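Local coordinates for protein acetyltransferase (PDB 2DXQ) that probably transfers an acetyl group from acetyl-CoA to an acceptor substrate, as a member of the GNAT acetyltransferase family, at residues Pro62-Ala66 with Tyr98-Val103; Arg79-Ile84 with Asn114-Leu120. All coordinates share one frame. Numbering follows the deposited sequence.

From the N terminus the chain enters contact 1 on strand 61-71, passes helix 75-78 and opens contact 2 at 79-84, a short loop end and the first residues of strand 81-88. Helix 98-112 then closes contact 1 by laying its first turns on 62-66, and 114-120, running into strand 117-122, closes contact 2. The two loops therefore cross instead of nesting. Strands 61-71 and 81-88 are neighbours in one sheet; contact 1 packs the start of helix 98-112 on it, and contact 2 adds strand 117-122 beside 81-88 as the edge strand within the chain. Their centres are about 18 Å apart, yet Ala66 and Val103 both pack on Ile84.

Contact 1: Pro62-Ala66 with Tyr98-Val103; sequences PVATA and YGRTVV. With PO4 (phosphate ion), chain C; PO4 (phosphate ion), chain F.
Here the phosphate-binding start of a GNAT helix, the element that in this family receives the pyrophosphate of acetyl-CoA, packs on a strand of the central sheet. Strand 62-66 and helix 98-103 run the same general way, their axes 7.3 Å apart at closest and crossing at -40°, with Ala64 CA 5.5 Å from Gly99 CA and Ala66 CA 6.0 Å from Val103 CA. After Pro62, Val63 (phi/psi -122/-12) leaves extended geometry; Val63 and Ala64 both face Ala56 of strand 51-58, a classic beta bulge that turns two successive side chains toward the helix. Val63 (chi1 m) sets CG2 over the face of the Tyr98 ring, a CH-pi contact 3.6 Å from the centroid; Tyr98 (chi1 m) has its OH hydrogen-bonded to Glu58 OE1. Ala64 CB lies 3.8 Å from Tyr98 CB and 4.0 Å from Val102 CG1. Thr65 points away, its OG1 hydrogen-bonded to Phe54 O. Ala66 CB meets Val102 CG1 (chi1 p) at 4.1 Å and Val103 CG2 (chi1 t) at 4.3 Å. Small alanines thus let the helix lie close, held by apolar packing. The helix (Val102 N to Tyr98 O 3.1 Å, Val103 N to Gly99 O 3.0 Å) presents its first amides to the chain C phosphate, probably from the crystallisation liquor, at a place consistent with the cofactor pyrophosphate site. A CB on Gly99 would clash with this ion. Gly99 N donates to O4 of the chain C phosphate at 3.0 Å. Arg100 N donates to O3 of that phosphate at 2.9 Å.

Contact 2: Arg79-Ile84 with Asn114-Leu120; sequences RPYAFI and NCYKVML. With PO4 (phosphate ion), chain D.
Strands 81-84 and 117-120 lie side by side and parallel, axes 4.5 Å apart at closest and 28° between directions, with Ala82 bridged to Val118 and Phe83 to Met119, a selenomethionine. The ladder's donors and acceptors alternate: Ala82 N gives to Lys117 O (3.1 Å), Ala82 O accepts from Met119 N (2.8 Å), and Ile84 N gives to Met119 O (2.9 Å). The backbones of Tyr81 and Phe83 hydrogen-bond instead to Val71 and Leu69 of strand 61-71. Before the strands, Pro80 O accepts from Tyr116 N (3.1 Å) and takes a CA-H...O contact from Cys115 CA (3.1 Å). Asn114, at positive phi, is the C-prime residue of the Schellman motif ending helix 98-112; its O receives Arg79 NE (3.2 Å), while Arg79 O accepts from Asn73 ND2. Cys115 O accepts from Gln149 NE2 of the second subunit. Tyr116 OH (2.9 Å to O1) and Lys117 NZ (a very short 2.3 Å to O4) hydrogen-bond to a phosphate ion, probably from the crystallisation liquor, that also binds Arg76 and Arg148 of the second subunit. Met119 CE (chi1 m, chi2 t, chi3 m) makes a CH-pi contact over the Phe83 ring, 3.8 Å from its centroid, with SE oblique at 4.9 Å in a Met-aromatic contact; that ring stacks on Phe83 of the second subunit. On the other face, Ala82 CB and Val118 CG2 (4.2 Å) face helix 98-112. Residues 117-120 also pair antiparallel with a second-subunit strand, continuing the sheet, and their parallel pairing with 81-84 completes the beta-alpha-beta unit of the GNAT fold.

Contact 1: Pro62-Ala66 with Tyr98-Val103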
loop_
_atom_site.group_PDB
_atom_site.type_symbol
_atom_site.label_atom_id
_atom_site.label_comp_id
_atom_site.label_asym_id
_atom_site.label_seq_id
_atom_site.Cartn_x
_atom_site.Cartn_y
_atom_site.Cartn_z
ATOM N N PRO A 62 1.410 8.140 23.292
ATOM C CA PRO A 62 1.744 7.212 22.215
ATOM C C PRO A 62 3.221 6.805 22.264
ATOM O O PRO A 62 4.115 7.667 22.301
ATOM C CB PRO A 62 1.438 8.025 20.935
ATOM C CG PRO A 62 0.407 9.020 21.381
ATOM C CD PRO A 62 0.832 9.401 22.775
ATOM N N VAL A 63 3.469 5.498 22.286
ATOM C CA VAL A 63 4.830 4.965 22.348
ATOM C C VAL A 63 5.167 4.051 21.168
ATOM O O VAL A 63 6.318 3.663 20.994
ATOM C CB VAL A 63 5.105 4.219 23.677
ATOM C CG1 VAL A 63 5.177 5.206 24.845
ATOM C CG2 VAL A 63 4.025 3.168 23.952
ATOM N N ALA A 64 4.148 3.674 20.396
ATOM C CA ALA A 64 4.366 2.970 19.118
ATOM C C ALA A 64 3.207 3.262 18.200
ATOM O O ALA A 64 2.116 3.615 18.660
ATOM C CB ALA A 64 4.504 1.461 19.310
ATOM N N THR A 65 3.432 3.088 16.907
ATOM C CA THR A 65 2.361 3.298 15.937
ATOM C C THR A 65 2.594 2.437 14.705
ATOM O O THR A 65 3.725 2.023 14.422
ATOM C CB THR A 65 2.237 4.802 15.538
ATOM O OG1 THR A 65 1.104 4.993 14.671
ATOM C CG2 THR A 65 3.468 5.280 14.828
ATOM N N ALA A 66 1.496 2.128 14.019
ATOM C CA ALA A 66 1.521 1.496 12.694
ATOM C C ALA A 66 0.260 1.953 11.982
ATOM O O ALA A 66 -0.800 2.084 12.615
ATOM C CB ALA A 66 1.520 -0.015 12.831
ATOM N N TYR A 98 5.810 -2.979 22.468
ATOM C CA TYR A 98 4.766 -2.063 21.989
ATOM C C TYR A 98 4.645 -2.084 20.469
ATOM O O TYR A 98 3.540 -2.026 19.939
ATOM C CB TYR A 98 5.052 -0.628 22.429
ATOM C CG TYR A 98 4.948 -0.372 23.921
ATOM C CD1 TYR A 98 3.776 -0.647 24.621
ATOM C CD2 TYR A 98 6.009 0.204 24.616
ATOM C CE1 TYR A 98 3.667 -0.367 26.000
ATOM C CE2 TYR A 98 5.914 0.471 26.000
ATOM C CZ TYR A 98 4.745 0.181 26.670
ATOM O OH TYR A 98 4.652 0.473 28.025
ATOM N N GLY A 99 5.782 -2.124 19.772
ATOM C CA GLY A 99 5.758 -2.300 18.300
ATOM C C GLY A 99 5.048 -3.580 17.862
ATOM O O GLY A 99 4.201 -3.560 16.956
ATOM N N ARG A 100 5.392 -4.702 18.487
ATOM C CA ARG A 100 4.743 -5.970 18.164
ATOM C C ARG A 100 3.235 -5.878 18.408
ATOM O O ARG A 100 2.444 -6.353 17.594
ATOM C CB ARG A 100 5.390 -7.148 18.922
ATOM C CG ARG A 100 5.066 -8.567 18.361
ATOM C CD ARG A 100 6.293 -9.537 18.526
ATOM N NE ARG A 100 6.998 -9.077 19.677
ATOM C CZ ARG A 100 8.265 -8.730 19.814
ATOM N NH1 ARG A 100 9.230 -8.848 18.882
ATOM N NH2 ARG A 100 8.548 -8.294 21.005
ATOM N N THR A 101 2.835 -5.234 19.511
ATOM C CA THR A 101 1.406 -5.109 19.826
ATOM C C THR A 101 0.674 -4.378 18.704
ATOM O O THR A 101 -0.367 -4.833 18.215
ATOM C CB THR A 101 1.161 -4.374 21.150
ATOM O OG1 THR A 101 1.833 -5.072 22.214
ATOM C CG2 THR A 101 -0.349 -4.309 21.453
ATOM N N VAL A 102 1.229 -3.243 18.292
ATOM C CA VAL A 102 0.539 -2.421 17.304
ATOM C C VAL A 102 0.530 -3.044 15.883
ATOM O O VAL A 102 -0.473 -2.980 15.159
ATOM C CB VAL A 102 1.039 -0.960 17.373
ATOM C CG1 VAL A 102 2.434 -0.797 16.779
ATOM C CG2 VAL A 102 0.057 -0.033 16.720
ATOM N N VAL A 103 1.629 -3.683 15.512
ATOM C CA VAL A 103 1.703 -4.322 14.181
ATOM C C VAL A 103 0.779 -5.529 14.150
ATOM O O VAL A 103 0.001 -5.711 13.196
ATOM C CB VAL A 103 3.146 -4.715 13.800
ATOM C CG1 VAL A 103 3.172 -5.522 12.497
ATOM C CG2 VAL A 103 4.042 -3.442 13.689
HETATM P P PO4 C . 9.086 -3.797 20.197
HETATM O O1 PO4 C . 9.841 -4.204 21.433
HETATM O O2 PO4 C . 10.058 -4.068 19.029
HETATM O O3 PO4 C . 7.878 -4.674 20.015
HETATM O O4 PO4 C . 8.759 -2.344 20.186
HETATM P P PO4 F . 3.176 -4.217 26.126
HETATM O O1 PO4 F . 2.233 -3.812 25.005
HETATM O O2 PO4 F . 2.397 -4.825 27.281
HETATM O O3 PO4 F . 4.190 -5.197 25.597
HETATM O O4 PO4 F . 3.932 -3.028 26.663
#

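Contact 2: Arg79-Ile84 with Asn114-Leu120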
loop_
_atom_site.group_PDB
_atom_site.type_symbol
_atom_site.label_atom_id
_atom_site.label_comp_id
_atom_site.label_asym_id
_atom_site.label_seq_id
_atom_site.Cartn_x
_atom_site.Cartn_y
_atom_site.Cartn_z
ATOM N N ARG A 79 -11.628 -10.111 -2.674
ATOM C CA ARG A 79 -11.265 -9.870 -1.279
ATOM C C ARG A 79 -10.239 -8.761 -1.188
ATOM O O ARG A 79 -9.338 -8.695 -2.031
ATOM C CB ARG A 79 -10.704 -11.133 -0.661
ATOM C CG ARG A 79 -11.767 -12.184 -0.398
ATOM C CD ARG A 79 -11.141 -13.405 0.157
ATOM N NE ARG A 79 -10.761 -13.249 1.559
ATOM C CZ ARG A 79 -10.071 -14.161 2.236
ATOM N NH1 ARG A 79 -9.693 -15.285 1.629
ATOM N NH2 ARG A 79 -9.758 -13.957 3.516
ATOM N N PRO A 80 -10.378 -7.879 -0.179
ATOM C CA PRO A 80 -9.449 -6.757 -0.080
ATOM C C PRO A 80 -8.045 -7.239 0.295
ATOM O O PRO A 80 -7.853 -8.397 0.686
ATOM C CB PRO A 80 -10.067 -5.883 1.027
ATOM C CG PRO A 80 -10.823 -6.873 1.889
ATOM C CD PRO A 80 -11.384 -7.861 0.903
ATOM N N TYR A 81 -7.057 -6.369 0.136
ATOM C CA TYR A 81 -5.735 -6.667 0.670
ATOM C C TYR A 81 -5.290 -5.447 1.455
ATOM O O TYR A 81 -5.910 -4.374 1.381
ATOM C CB TYR A 81 -4.723 -7.027 -0.436
ATOM C CG TYR A 81 -4.641 -5.976 -1.508
ATOM C CD1 TYR A 81 -5.417 -6.081 -2.664
ATOM C CD2 TYR A 81 -3.790 -4.883 -1.374
ATOM C CE1 TYR A 81 -5.369 -5.103 -3.649
ATOM C CE2 TYR A 81 -3.737 -3.888 -2.349
ATOM C CZ TYR A 81 -4.529 -4.009 -3.487
ATOM O OH TYR A 81 -4.458 -3.047 -4.461
ATOM N N ALA A 82 -4.198 -5.583 2.197
ATOM C CA ALA A 82 -3.786 -4.482 3.049
ATOM C C ALA A 82 -2.289 -4.277 3.014
ATOM O O ALA A 82 -1.537 -5.219 2.743
ATOM C CB ALA A 82 -4.235 -4.736 4.485
ATOM N N PHE A 83 -1.873 -3.044 3.296
ATOM C CA PHE A 83 -0.474 -2.732 3.587
ATOM C C PHE A 83 -0.375 -2.202 5.005
ATOM O O PHE A 83 -1.329 -1.592 5.532
ATOM C CB PHE A 83 0.029 -1.615 2.686
ATOM C CG PHE A 83 0.082 -1.975 1.231
ATOM C CD1 PHE A 83 1.197 -2.605 0.707
ATOM C CD2 PHE A 83 -0.976 -1.657 0.395
ATOM C CE1 PHE A 83 1.253 -2.935 -0.648
ATOM C CE2 PHE A 83 -0.926 -1.965 -0.968
ATOM C CZ PHE A 83 0.193 -2.604 -1.487
ATOM N N ILE A 84 0.794 -2.379 5.601
ATOM C CA ILE A 84 1.105 -1.704 6.868
ATOM C C ILE A 84 2.293 -0.776 6.667
ATOM O O ILE A 84 3.308 -1.178 6.074
ATOM C CB ILE A 84 1.338 -2.716 8.014
ATOM C CG1 ILE A 84 0.004 -3.395 8.368
ATOM C CG2 ILE A 84 1.916 -2.015 9.260
ATOM C CD1 ILE A 84 0.141 -4.504 9.402
ATOM N N ASN A 114 -11.554 -9.205 6.302
ATOM C CA ASN A 114 -11.507 -10.228 5.245
ATOM C C ASN A 114 -10.399 -10.003 4.218
ATOM O O ASN A 114 -10.510 -10.460 3.090
ATOM C CB ASN A 114 -12.861 -10.410 4.521
ATOM C CG ASN A 114 -12.975 -11.764 3.825
ATOM O OD1 ASN A 114 -12.413 -12.760 4.275
ATOM N ND2 ASN A 114 -13.702 -11.798 2.709
ATOM N N CYS A 115 -9.324 -9.321 4.614
ATOM C CA CYS A 115 -8.165 -9.207 3.712
ATOM C C CYS A 115 -7.503 -10.571 3.520
ATOM O O CYS A 115 -7.281 -11.306 4.489
ATOM C CB CYS A 115 -7.133 -8.207 4.256
ATOM S SG CYS A 115 -7.644 -6.517 4.218
ATOM N N TYR A 116 -7.179 -10.928 2.279
ATOM C CA TYR A 116 -6.520 -12.211 2.049
ATOM C C TYR A 116 -5.019 -12.188 2.336
ATOM O O TYR A 116 -4.400 -13.224 2.584
ATOM C CB TYR A 116 -6.832 -12.762 0.657
ATOM C CG TYR A 116 -6.121 -12.103 -0.497
ATOM C CD1 TYR A 116 -6.679 -11.011 -1.151
ATOM C CD2 TYR A 116 -4.911 -12.612 -0.969
ATOM C CE1 TYR A 116 -6.037 -10.421 -2.235
ATOM C CE2 TYR A 116 -4.265 -12.018 -2.047
ATOM C CZ TYR A 116 -4.836 -10.929 -2.671
ATOM O OH TYR A 116 -4.206 -10.343 -3.756
ATOM N N LYS A 117 -4.432 -10.996 2.285
ATOM C CA LYS A 117 -3.021 -10.842 2.595
ATOM C C LYS A 117 -2.768 -9.462 3.195
ATOM O O LYS A 117 -3.554 -8.521 2.996
ATOM C CB LYS A 117 -2.157 -11.039 1.345
ATOM C CG LYS A 117 -2.312 -9.930 0.323
ATOM C CD LYS A 117 -1.422 -10.153 -0.907
ATOM C CE LYS A 117 -1.853 -9.201 -2.011
ATOM N NZ LYS A 117 -0.931 -9.272 -3.196
ATOM N N VAL A 118 -1.693 -9.363 3.959
ATOM C CA VAL A 118 -1.207 -8.084 4.462
ATOM C C VAL A 118 0.260 -7.973 4.045
ATOM O O VAL A 118 1.023 -8.897 4.274
ATOM C CB VAL A 118 -1.342 -7.986 6.004
ATOM C CG1 VAL A 118 -0.861 -6.611 6.493
ATOM C CG2 VAL A 118 -2.800 -8.198 6.417
HETATM N N MSE A 119 0.640 -6.837 3.461
HETATM C CA MSE A 119 2.003 -6.650 2.952
HETATM C C MSE A 119 2.721 -5.515 3.670
HETATM O O MSE A 119 2.092 -4.582 4.169
HETATM C CB MSE A 119 1.953 -6.342 1.450
HETATM C CG MSE A 119 1.483 -7.525 0.626
HETATM SE SE MSE A 119 1.122 -6.952 -1.210
HETATM C CE MSE A 119 -0.504 -5.987 -0.864
ATOM N N LEU A 120 4.047 -5.565 3.665
ATOM C CA LEU A 120 4.834 -4.517 4.278
ATOM C C LEU A 120 6.172 -4.460 3.575
ATOM O O LEU A 120 6.736 -5.499 3.266
ATOM C CB LEU A 120 5.019 -4.809 5.776
ATOM C CG LEU A 120 5.850 -3.785 6.548
ATOM C CD1 LEU A 120 5.297 -3.581 7.956
ATOM C CD2 LEU A 120 7.315 -4.210 6.590
HETATM P P PO4 D . -1.157 -12.663 -4.641
HETATM O O1 PO4 D . -2.654 -12.589 -4.670
HETATM O O2 PO4 D . -0.704 -13.914 -3.955
HETATM O O3 PO4 D . -0.603 -12.621 -6.052
HETATM O O4 PO4 D . -0.595 -11.489 -3.889
#